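Local coordinates for multi-copper Oxidase CueO (Ochrobactrum, PDB 6EVG), which probably couples one-electron oxidation of phenolic substrates, including lignin model compounds, to reduction of dioxygen at copper centres, as a laccase-like multicopper oxidase, at residues A[172-177]-A[204-209]; A[220-225]-A[272-277]; A[234-239]-A[259-264]; A[281-286]-A[298-303]. All blocks are in the same frame, centred on the assembly; numbering follows the deposited sequence.

Contact 1: residues A[172-177]-A[204-209]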
# COMPACT_ATOMS: atom_id res chain seq x y z
N PRO A 172 -13.51 -2.21 1.67
CA PRO A 172 -12.18 -1.68 1.32
C PRO A 172 -12.31 -0.28 0.71
O PRO A 172 -13.22 -0.02 -0.07
CB PRO A 172 -11.67 -2.68 0.27
CG PRO A 172 -12.92 -3.11 -0.42
CD PRO A 172 -14.02 -3.10 0.62
N LEU A 173 -11.33 0.58 1.10
CA LEU A 173 -11.26 1.95 0.58
C LEU A 173 -9.85 2.18 0.06
O LEU A 173 -8.89 2.25 0.83
CB LEU A 173 -11.54 2.99 1.67
CG LEU A 173 -12.89 2.85 2.40
CD1 LEU A 173 -12.96 3.95 3.50
CD2 LEU A 173 -14.09 2.94 1.47
N VAL A 174 -9.74 2.35 -1.25
CA VAL A 174 -8.45 2.64 -1.89
C VAL A 174 -8.45 4.14 -2.21
O VAL A 174 -9.19 4.63 -3.08
CB VAL A 174 -8.26 1.81 -3.19
CG1 VAL A 174 -6.92 2.16 -3.81
CG2 VAL A 174 -8.40 0.33 -2.89
N LEU A 175 -7.59 4.85 -1.48
CA LEU A 175 -7.50 6.31 -1.57
C LEU A 175 -6.44 6.68 -2.61
O LEU A 175 -5.29 6.21 -2.49
CB LEU A 175 -7.12 6.91 -0.22
CG LEU A 175 -7.91 6.47 1.01
CD1 LEU A 175 -7.43 7.18 2.27
CD2 LEU A 175 -9.43 6.69 0.84
N GLN A 176 -6.81 7.52 -3.58
CA GLN A 176 -5.87 7.95 -4.62
C GLN A 176 -6.16 9.40 -4.99
O GLN A 176 -7.11 10.02 -4.50
CB GLN A 176 -5.91 7.04 -5.85
CG GLN A 176 -5.52 5.62 -5.56
CD GLN A 176 -5.75 4.70 -6.73
OE1 GLN A 176 -6.88 4.62 -7.27
NE2 GLN A 176 -4.68 3.99 -7.14
N ASP A 177 -5.33 9.96 -5.85
CA ASP A 177 -5.53 11.27 -6.41
C ASP A 177 -5.25 11.30 -7.90
O ASP A 177 -4.60 10.40 -8.44
CB ASP A 177 -4.77 12.38 -5.66
CG ASP A 177 -3.26 12.33 -5.70
OD1 ASP A 177 -2.70 11.27 -6.03
OD2 ASP A 177 -2.61 13.39 -5.36
N ILE A 204 -9.94 10.58 -5.21
CA ILE A 204 -10.83 9.46 -5.57
C ILE A 204 -10.76 8.37 -4.51
O ILE A 204 -9.75 8.19 -3.82
CB ILE A 204 -10.50 8.92 -6.97
CG1 ILE A 204 -9.04 8.48 -7.09
CG2 ILE A 204 -10.87 9.96 -8.02
CD1 ILE A 204 -8.73 7.70 -8.36
N VAL A 205 -11.88 7.64 -4.40
CA VAL A 205 -11.97 6.44 -3.56
C VAL A 205 -12.55 5.34 -4.42
O VAL A 205 -13.59 5.48 -5.05
CB VAL A 205 -12.80 6.66 -2.29
CG1 VAL A 205 -12.76 5.42 -1.40
CG2 VAL A 205 -12.35 7.92 -1.53
N ASN A 206 -11.81 4.21 -4.47
CA ASN A 206 -12.21 3.09 -5.32
C ASN A 206 -12.53 3.53 -6.73
O ASN A 206 -13.42 3.01 -7.38
CB ASN A 206 -13.35 2.26 -4.70
CG ASN A 206 -12.94 1.59 -3.41
OD1 ASN A 206 -11.77 1.66 -2.99
ND2 ASN A 206 -13.90 0.91 -2.75
N GLY A 207 -11.70 4.45 -7.25
CA GLY A 207 -11.80 4.87 -8.62
C GLY A 207 -12.79 5.94 -8.97
O GLY A 207 -12.91 6.28 -10.17
N ILE A 208 -13.48 6.57 -8.07
CA ILE A 208 -14.56 7.57 -8.30
C ILE A 208 -14.35 8.78 -7.39
O ILE A 208 -13.92 8.65 -6.23
CB ILE A 208 -16.06 6.91 -7.81
CG1 ILE A 208 -16.31 5.63 -8.57
CG2 ILE A 208 -17.16 7.90 -7.84
CD1 ILE A 208 -16.33 5.85 -9.98
N VAL A 209 -14.66 9.94 -8.00
CA VAL A 209 -14.67 11.20 -7.25
C VAL A 209 -15.94 11.23 -6.37
O VAL A 209 -17.06 11.10 -6.83
CB VAL A 209 -14.63 12.38 -8.19
CG1 VAL A 209 -14.68 13.72 -7.37
CG2 VAL A 209 -13.40 12.41 -9.05
O HOH W 1 -9.23 5.15 -5.93

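Contact 2: residues A[220-225]-A[272-277]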
# COMPACT_ATOMS: atom_id res chain seq x y z
N VAL A 220 -18.66 -0.88 11.65
CA VAL A 220 -18.22 -1.16 10.29
C VAL A 220 -16.71 -1.16 10.25
O VAL A 220 -16.06 -0.28 10.78
CB VAL A 220 -18.84 -0.13 9.34
CG1 VAL A 220 -18.26 -0.21 7.92
CG2 VAL A 220 -20.34 -0.28 9.30
N ARG A 221 -16.16 -2.15 9.54
CA ARG A 221 -14.72 -2.27 9.29
C ARG A 221 -14.39 -1.65 7.94
O ARG A 221 -14.98 -2.05 6.92
CB ARG A 221 -14.37 -3.74 9.33
CG ARG A 221 -12.96 -4.16 9.11
CD ARG A 221 -12.96 -5.74 9.20
NE ARG A 221 -11.63 -6.29 9.23
CZ ARG A 221 -11.46 -7.61 9.40
NH1 ARG A 221 -12.55 -8.40 9.56
NH2 ARG A 221 -10.24 -8.10 9.42
N LEU A 222 -13.45 -0.71 7.95
CA LEU A 222 -12.95 -0.08 6.72
C LEU A 222 -11.51 -0.51 6.59
O LEU A 222 -10.68 -0.31 7.47
CB LEU A 222 -13.03 1.45 6.82
CG LEU A 222 -14.43 2.02 7.15
CD1 LEU A 222 -14.36 3.53 7.37
CD2 LEU A 222 -15.43 1.69 6.05
N ARG A 223 -11.19 -1.13 5.43
CA ARG A 223 -9.84 -1.60 5.14
C ARG A 223 -9.25 -0.58 4.18
O ARG A 223 -9.61 -0.52 3.00
CB ARG A 223 -9.86 -2.99 4.56
CG ARG A 223 -10.53 -4.02 5.46
CD ARG A 223 -10.17 -5.41 5.09
NE ARG A 223 -11.02 -6.42 5.67
CZ ARG A 223 -10.61 -7.65 6.02
NH1 ARG A 223 -9.31 -7.91 6.16
NH2 ARG A 223 -11.51 -8.56 6.21
N ILE A 224 -8.37 0.31 4.70
CA ILE A 224 -7.94 1.51 3.99
C ILE A 224 -6.51 1.29 3.46
O ILE A 224 -5.61 0.94 4.20
CB ILE A 224 -7.96 2.74 4.90
CG1 ILE A 224 -9.37 2.90 5.56
CG2 ILE A 224 -7.61 3.98 4.07
CD1 ILE A 224 -9.46 4.07 6.55
N LEU A 225 -6.38 1.51 2.15
CA LEU A 225 -5.08 1.48 1.46
C LEU A 225 -4.85 2.87 0.83
O LEU A 225 -5.74 3.42 0.17
CB LEU A 225 -5.12 0.44 0.33
CG LEU A 225 -3.97 0.54 -0.70
CD1 LEU A 225 -2.61 0.20 -0.14
CD2 LEU A 225 -4.29 -0.39 -1.87
N VAL A 272 -9.73 -0.17 10.22
CA VAL A 272 -10.33 0.61 11.31
C VAL A 272 -11.78 0.22 11.46
O VAL A 272 -12.47 -0.19 10.53
CB VAL A 272 -10.20 2.10 11.04
CG1 VAL A 272 -8.74 2.50 10.88
CG2 VAL A 272 -11.06 2.59 9.92
N LEU A 273 -12.26 0.34 12.70
CA LEU A 273 -13.69 0.17 12.99
C LEU A 273 -14.28 1.53 13.31
O LEU A 273 -13.74 2.27 14.12
CB LEU A 273 -13.90 -0.79 14.16
CG LEU A 273 -13.30 -2.16 14.07
CD1 LEU A 273 -13.68 -3.05 15.22
CD2 LEU A 273 -13.49 -2.87 12.82
N VAL A 274 -15.45 1.79 12.72
CA VAL A 274 -16.19 3.02 12.92
C VAL A 274 -17.60 2.64 13.34
O VAL A 274 -18.21 1.78 12.75
CB VAL A 274 -16.19 3.90 11.65
CG1 VAL A 274 -17.07 5.14 11.85
CG2 VAL A 274 -14.79 4.27 11.24
N ASP A 275 -18.10 3.30 14.40
CA ASP A 275 -19.46 3.04 14.90
C ASP A 275 -20.44 3.95 14.22
O ASP A 275 -20.42 5.16 14.43
CB ASP A 275 -19.49 3.22 16.42
CG ASP A 275 -20.78 2.71 17.04
OD1 ASP A 275 -21.70 2.33 16.35
OD2 ASP A 275 -20.77 2.67 18.29
N PHE A 276 -21.35 3.37 13.42
CA PHE A 276 -22.41 4.10 12.72
C PHE A 276 -23.76 3.98 13.42
O PHE A 276 -24.79 4.37 12.87
CB PHE A 276 -22.46 3.69 11.24
CG PHE A 276 -21.26 4.16 10.44
CD1 PHE A 276 -21.17 5.45 9.95
CD2 PHE A 276 -20.27 3.29 10.12
CE1 PHE A 276 -20.07 5.83 9.17
CE2 PHE A 276 -19.20 3.67 9.31
CZ PHE A 276 -19.07 4.94 8.88
N SER A 277 -23.75 3.48 14.65
CA SER A 277 -24.99 3.14 15.30
C SER A 277 -25.87 4.29 15.63
O SER A 277 -27.11 4.11 15.74
CB SER A 277 -24.81 2.31 16.56
OG SER A 277 -24.16 3.02 17.58

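Contact 3: residues A[234-239]-A[259-264]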
# COMPACT_ATOMS: atom_id res chain seq x y z
N HIS A 234 -4.50 12.15 5.50
CA HIS A 234 -4.55 12.37 6.94
C HIS A 234 -6.06 12.45 7.23
O HIS A 234 -6.64 13.55 7.14
CB HIS A 234 -3.81 13.65 7.33
CG HIS A 234 -2.41 13.74 6.83
ND1 HIS A 234 -1.35 13.09 7.42
CD2 HIS A 234 -1.92 14.42 5.77
CE1 HIS A 234 -0.24 13.37 6.72
NE2 HIS A 234 -0.57 14.19 5.72
N VAL A 235 -6.67 11.31 7.51
CA VAL A 235 -8.12 11.18 7.39
C VAL A 235 -8.85 11.27 8.70
O VAL A 235 -8.41 10.71 9.71
CB VAL A 235 -8.55 9.90 6.62
CG1 VAL A 235 -7.90 9.83 5.25
CG2 VAL A 235 -8.30 8.66 7.38
N ARG A 236 -9.98 11.94 8.68
CA ARG A 236 -10.91 11.97 9.82
C ARG A 236 -12.31 11.84 9.27
O ARG A 236 -12.56 12.08 8.09
CB ARG A 236 -10.78 13.28 10.66
CG ARG A 236 -11.23 14.52 9.91
CD ARG A 236 -11.52 15.67 10.87
NE ARG A 236 -11.85 16.88 10.18
CZ ARG A 236 -12.63 17.84 10.65
NH1 ARG A 236 -13.31 17.68 11.76
NH2 ARG A 236 -12.83 18.92 9.90
N LEU A 237 -13.26 11.62 10.20
CA LEU A 237 -14.66 11.84 9.88
C LEU A 237 -15.07 13.25 10.27
O LEU A 237 -14.46 13.88 11.14
CB LEU A 237 -15.55 10.80 10.59
CG LEU A 237 -15.43 9.38 9.97
CD1 LEU A 237 -15.96 8.19 10.70
CD2 LEU A 237 -15.85 9.28 8.54
N SER A 238 -16.04 13.80 9.56
CA SER A 238 -16.41 15.20 9.68
C SER A 238 -16.98 15.53 11.08
O SER A 238 -16.97 16.73 11.44
CB SER A 238 -17.37 15.60 8.59
OG SER A 238 -18.51 14.82 8.57
N ASP A 239 -17.49 14.56 11.81
CA ASP A 239 -17.91 14.76 13.19
C ASP A 239 -16.90 14.23 14.18
O ASP A 239 -17.22 14.09 15.39
CB ASP A 239 -19.29 14.18 13.43
CG ASP A 239 -19.36 12.72 13.27
OD1 ASP A 239 -18.35 11.99 13.07
OD2 ASP A 239 -20.54 12.25 13.31
N VAL A 259 -8.21 6.61 17.17
CA VAL A 259 -7.59 7.85 16.74
C VAL A 259 -8.65 8.76 16.15
O VAL A 259 -9.66 8.30 15.63
CB VAL A 259 -6.43 7.65 15.78
CG1 VAL A 259 -5.35 6.75 16.35
CG2 VAL A 259 -6.89 7.13 14.50
N GLU A 260 -8.43 10.07 16.29
CA GLU A 260 -9.34 11.04 15.67
C GLU A 260 -8.97 11.39 14.25
O GLU A 260 -9.83 11.87 13.50
CB GLU A 260 -9.47 12.27 16.55
CG GLU A 260 -9.97 11.99 17.95
CD GLU A 260 -10.12 13.29 18.73
OE1 GLU A 260 -9.10 13.77 19.30
OE2 GLU A 260 -11.23 13.83 18.68
N ARG A 261 -7.69 11.20 13.89
CA ARG A 261 -7.24 11.47 12.52
C ARG A 261 -6.10 10.47 12.28
O ARG A 261 -5.34 10.18 13.19
CB ARG A 261 -6.79 12.91 12.31
CG ARG A 261 -6.51 13.21 10.83
CD ARG A 261 -6.11 14.59 10.59
NE ARG A 261 -7.17 15.58 10.82
CZ ARG A 261 -7.87 16.19 9.85
NH1 ARG A 261 -7.83 15.75 8.60
NH2 ARG A 261 -8.63 17.23 10.14
N LEU A 262 -6.07 9.88 11.11
CA LEU A 262 -5.15 8.78 10.78
C LEU A 262 -4.32 9.10 9.54
O LEU A 262 -4.86 9.39 8.49
CB LEU A 262 -5.98 7.52 10.53
CG LEU A 262 -5.19 6.29 10.01
CD1 LEU A 262 -4.20 5.79 11.07
CD2 LEU A 262 -6.18 5.19 9.70
N THR A 263 -2.99 9.09 9.69
CA THR A 263 -2.10 9.30 8.53
C THR A 263 -1.85 7.98 7.81
O THR A 263 -1.52 6.98 8.48
CB THR A 263 -0.78 9.95 8.94
OG1 THR A 263 -1.07 11.27 9.45
CG2 THR A 263 0.22 10.01 7.82
N ILE A 264 -1.97 7.98 6.50
CA ILE A 264 -1.69 6.81 5.67
C ILE A 264 -0.87 7.28 4.49
O ILE A 264 -1.32 8.09 3.68
CB ILE A 264 -2.97 6.09 5.21
CG1 ILE A 264 -4.02 5.95 6.31
CG2 ILE A 264 -2.64 4.74 4.61
CD1 ILE A 264 -5.31 5.46 5.93
O HOH W 2 -12.57 11.28 12.97

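Contact 4: residues A[281-286]-A[298-303]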
# COMPACT_ATOMS: atom_id res chain seq x y z
N ALA A 281 -25.29 10.64 9.04
CA ALA A 281 -24.37 10.70 7.90
C ALA A 281 -23.12 11.46 8.26
O ALA A 281 -23.15 12.34 9.11
CB ALA A 281 -24.96 11.33 6.68
N THR A 282 -21.99 11.08 7.62
CA THR A 282 -20.74 11.71 7.95
C THR A 282 -19.82 11.60 6.77
O THR A 282 -19.90 10.64 6.00
CB THR A 282 -20.08 11.14 9.22
OG1 THR A 282 -18.91 11.88 9.57
CG2 THR A 282 -19.78 9.70 9.13
N ASP A 283 -18.94 12.59 6.63
CA ASP A 283 -17.98 12.62 5.50
C ASP A 283 -16.59 12.21 5.95
O ASP A 283 -16.14 12.58 7.02
CB ASP A 283 -17.94 14.03 4.90
CG ASP A 283 -19.27 14.44 4.28
OD1 ASP A 283 -19.95 13.62 3.70
OD2 ASP A 283 -19.64 15.62 4.43
N LEU A 284 -15.90 11.47 5.10
CA LEU A 284 -14.46 11.21 5.27
C LEU A 284 -13.70 12.32 4.60
O LEU A 284 -13.96 12.64 3.43
CB LEU A 284 -14.10 9.85 4.64
CG LEU A 284 -12.71 9.34 4.92
CD1 LEU A 284 -12.53 8.89 6.37
CD2 LEU A 284 -12.36 8.17 3.98
N LEU A 285 -12.81 12.95 5.37
CA LEU A 285 -12.04 14.11 4.98
C LEU A 285 -10.55 13.83 5.09
O LEU A 285 -10.15 12.97 5.90
CB LEU A 285 -12.32 15.32 5.89
CG LEU A 285 -13.83 15.66 6.04
CD1 LEU A 285 -13.95 16.84 7.03
CD2 LEU A 285 -14.45 16.07 4.74
N THR A 286 -9.72 14.55 4.33
CA THR A 286 -8.27 14.51 4.53
C THR A 286 -7.69 15.91 4.55
O THR A 286 -8.09 16.75 3.74
CB THR A 286 -7.54 13.71 3.40
OG1 THR A 286 -6.12 13.67 3.68
CG2 THR A 286 -7.84 14.21 2.00
N LEU A 298 -13.29 13.36 0.77
CA LEU A 298 -13.05 12.07 0.12
C LEU A 298 -14.32 11.36 -0.29
O LEU A 298 -14.48 10.95 -1.43
CB LEU A 298 -12.20 11.16 1.01
CG LEU A 298 -10.70 11.52 1.04
CD1 LEU A 298 -10.02 10.87 2.21
CD2 LEU A 298 -10.03 11.01 -0.25
N MET A 299 -15.25 11.15 0.67
CA MET A 299 -16.45 10.39 0.41
C MET A 299 -17.45 10.61 1.54
O MET A 299 -17.09 11.21 2.57
CB MET A 299 -16.15 8.89 0.27
CG MET A 299 -15.61 8.26 1.53
SD MET A 299 -15.40 6.48 1.45
CE MET A 299 -17.07 5.93 1.36
N ARG A 300 -18.67 10.16 1.32
CA ARG A 300 -19.73 10.27 2.32
C ARG A 300 -20.23 8.90 2.73
O ARG A 300 -20.35 8.04 1.87
CB ARG A 300 -20.87 11.13 1.75
CG ARG A 300 -22.02 11.38 2.78
CD ARG A 300 -22.91 12.48 2.30
NE ARG A 300 -23.91 12.92 3.24
CZ ARG A 300 -23.76 13.73 4.31
NH1 ARG A 300 -22.58 14.11 4.76
NH2 ARG A 300 -24.85 14.12 5.00
N PHE A 301 -20.55 8.74 4.00
CA PHE A 301 -21.23 7.56 4.53
C PHE A 301 -22.64 7.98 4.95
O PHE A 301 -22.82 8.96 5.69
CB PHE A 301 -20.51 7.03 5.77
CG PHE A 301 -19.17 6.49 5.49
CD1 PHE A 301 -19.02 5.17 5.06
CD2 PHE A 301 -18.03 7.24 5.63
CE1 PHE A 301 -17.79 4.65 4.82
CE2 PHE A 301 -16.75 6.70 5.33
CZ PHE A 301 -16.66 5.40 4.95
N VAL A 302 -23.64 7.22 4.52
CA VAL A 302 -25.02 7.39 4.91
C VAL A 302 -25.52 6.08 5.53
O VAL A 302 -25.21 5.04 5.05
CB VAL A 302 -25.87 7.82 3.73
CG1 VAL A 302 -25.44 9.16 3.14
CG2 VAL A 302 -26.01 6.78 2.70
N VAL A 303 -26.23 6.18 6.62
CA VAL A 303 -26.75 5.01 7.30
C VAL A 303 -28.06 4.56 6.70
O VAL A 303 -28.92 5.38 6.51
CB VAL A 303 -26.92 5.26 8.80
CG1 VAL A 303 -27.39 4.03 9.53
CG2 VAL A 303 -25.58 5.71 9.38

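Contact 1: residues A[172-177]-A[204-209]
A type I' beta turn from Val205 to Ile208, at the end of strand 202-205, brings Asn206 against strand 172-177 in the middle cupredoxin-like domain. The Asn206 carboxamide carries on the antiparallel ladder with its side chain. Its OD1 accepts from Val174 N at 2.8 Å, and its ND2 donates to Pro172 O at 2.9 Å, that oxygen lying close to the plane of the amide. Two neighbouring peptide groups of one strand are thus read by a single side chain. With CG anti to the carbonyl carbon (chi1 -64°), it lies on the side of its own backbone N, and both face the same strand. That N in turn donates to Val174 O at 3.0 Å. The two bonds of the carboxamide fix its rotation, and ND2 has a further acceptor in Pro24 O.

Further on, Gln176 and Ile204 form a hydrogen-bonded pair through both backbone amides. Ile204 places CG1 3.7 Å from Gln176 CB, and its CD1 continues beside the same carbon. A water takes the N-H of Gly207 and gives hydrogen bonds to Val174 O and to Gln176 OE1, which also bonds Tyr63. On the other face of the sheet Val205 sits between two leucines: CG1 meets Leu173 CD2 and CG2 meets Leu175 CD2, each at 4.0 Å.

The leucine and valine face packs on strand 295-303, where Val205 touches Leu298 and Met299. Strand 219-226 flanks 172-177 on its other edge, while Pro172 and Val174 rest on Leu149 of strand 148-153.

Contact 2: residues A[220-225]-A[272-277]
Val220 CG2 lies 3.7 Å from Phe276 CD2, just where the second strand gives way to loop. The ring also packs over its own strand, with Val274 CG1 above one face, toward the rim. Further along this apolar side, Leu222 CD1 reaches Val274 CG2 at 4.0 Å, and Val272 CG2 fits between Leu222 CB, at 3.8 Å, and Ile224 CD1. That methyl sits between the backbone N and the carbonyl carbon of Val272 (chi1 -58° puts CG1 anti to that carbon), which turns it toward the partner strand.

On the opposite face Leu273 CD2 lies against Arg221 CB at 3.7 Å. Beyond CG the arginine runs out extended, away from the leucine, to salt bridges with Glu271 and Asp157. The Arg223 guanidinium lies over one face of that of Arg221, its NH2 above the centre; Asp170 pairs with Arg223, so nearby acids probably offset the like charges.

Behind the side chains, two antiparallel hydrogen-bonded pairs, Val220 with Val274 and Leu222 with Val272, set the register. The shortest of their four bonds is Leu222 N to Val272 O, 2.8 Å. Past the strand end, Asp275 OD1 accepts from Ser277 N in an Asx turn.

Strand 170-178 borders 219-226 on one side and strand 243-248 borders 269-275 on the other, while Phe276 meets Phe301 of strand 295-303 in the facing sheet.

Contact 3: residues A[234-239]-A[259-264]
Arg236 and Arg261 cross on the outer side of the sheet with their guanidinium planes 40° apart. Arg236 CG lies over one face of the Arg261 guanidinium, offset toward its rim, and CD follows it, so that an aliphatic stem covers a flat cation. Beyond that stem Arg236 NE comes 3.2 Å from Arg261 NH2, two donors that do not bond each other. The Arg261 chain bends at chi3 (-68°), which turns NE out of the line of the stem; the guanidinium lies back over strand 234-237. In its own plane NH1 then donates to His234 O at 2.9 Å.

His234 and Thr263 stand side by side and point the same way. Thr263 OG1 meets the imidazole at its edge, in the ring plane, 2.7 Å from ND1, and either atom could be the donor. On the other side of the ring Asp290 bonds NE2, which probably holds the imidazole in this orientation. On the buried face Val235 CG2 packs beside Leu262 CB at 4.1 Å, above the pair of backbone bonds that join these residues. Where the ladder ends, a water bridges Leu237 N and Glu260 O.

An alanine in place of Arg261 would probably leave His234 O without its side-chain donor, uncover the Arg236 stem and deprive Asp295 of one of its arginine partners.

The close pair of cations is tolerable, it seems, because Asp295 takes Arg261 NH1 with one carboxylate oxygen and Arg236 NE with the other; Tyr287 adds a cation-pi contact to Arg261. A carboxylate shared in this way would be expected to offset the repulsion between the two cations and hold their guanidinium groups in place.

Contact 4: residues A[281-286]-A[298-303]
Charge pairing comes first: Arg300 NH1 donates to Asp283 OD1 at 2.9 Å in a salt bridge between facing residues of a non-hydrogen-bonded pair. The carboxylate oxygen lies in the guanidinium plane, yet NH1 approaches it from above the carboxylate plane, the two planes being 48° apart. Ala281 CB lies over one guanidinium face, 3.3 Å from NH2. An alanine at Arg300 would probably leave Asp283 without this counter-charge and strip the cover from the Ala281 methyl.

The apolar contacts gather on the other face. Leu284 CB meets Met299 CG at 3.8 Å and touches the Phe301 ring at its edge, near CE2. Met299 CE folds over a face of the same ring. Leu298 CD1 reaches Leu284 CD2 at 4.0 Å and also the CB of Thr286, whose OG1 bonds His234 N.

Backbone bonds join Thr282 and Phe301 in both directions. Leu284 O accepts from Leu298 N at 2.8 Å and, weakly, from Met299 N at 3.4 Å.

Leu298 and Met299 both face Leu284, a classic beta bulge, set in a beta hairpin whose apolar side packs into a cupredoxin-like beta sandwich.

Overall arrangement
From the N terminus, contact 1 comes first, closing a loop that includes helix 191-196 before the chain turns back along strand 208-209. Contact 2 opens next with strand 219-226, which lies beside 170-178 in the same sheet. The chain then crosses to the facing sheet, where contact 3 opens and closes entirely within the longer excursion that contact 2 ends. Contact 4 follows both as a short hairpin, and its strand 282-287 lies beside 233-237, so contacts 3 and 4 share one sheet. No two loops cross. Leu173 on Met299, Ile224 on Ile264 and Leu222 on Phe301 join the two sheets into one sandwich.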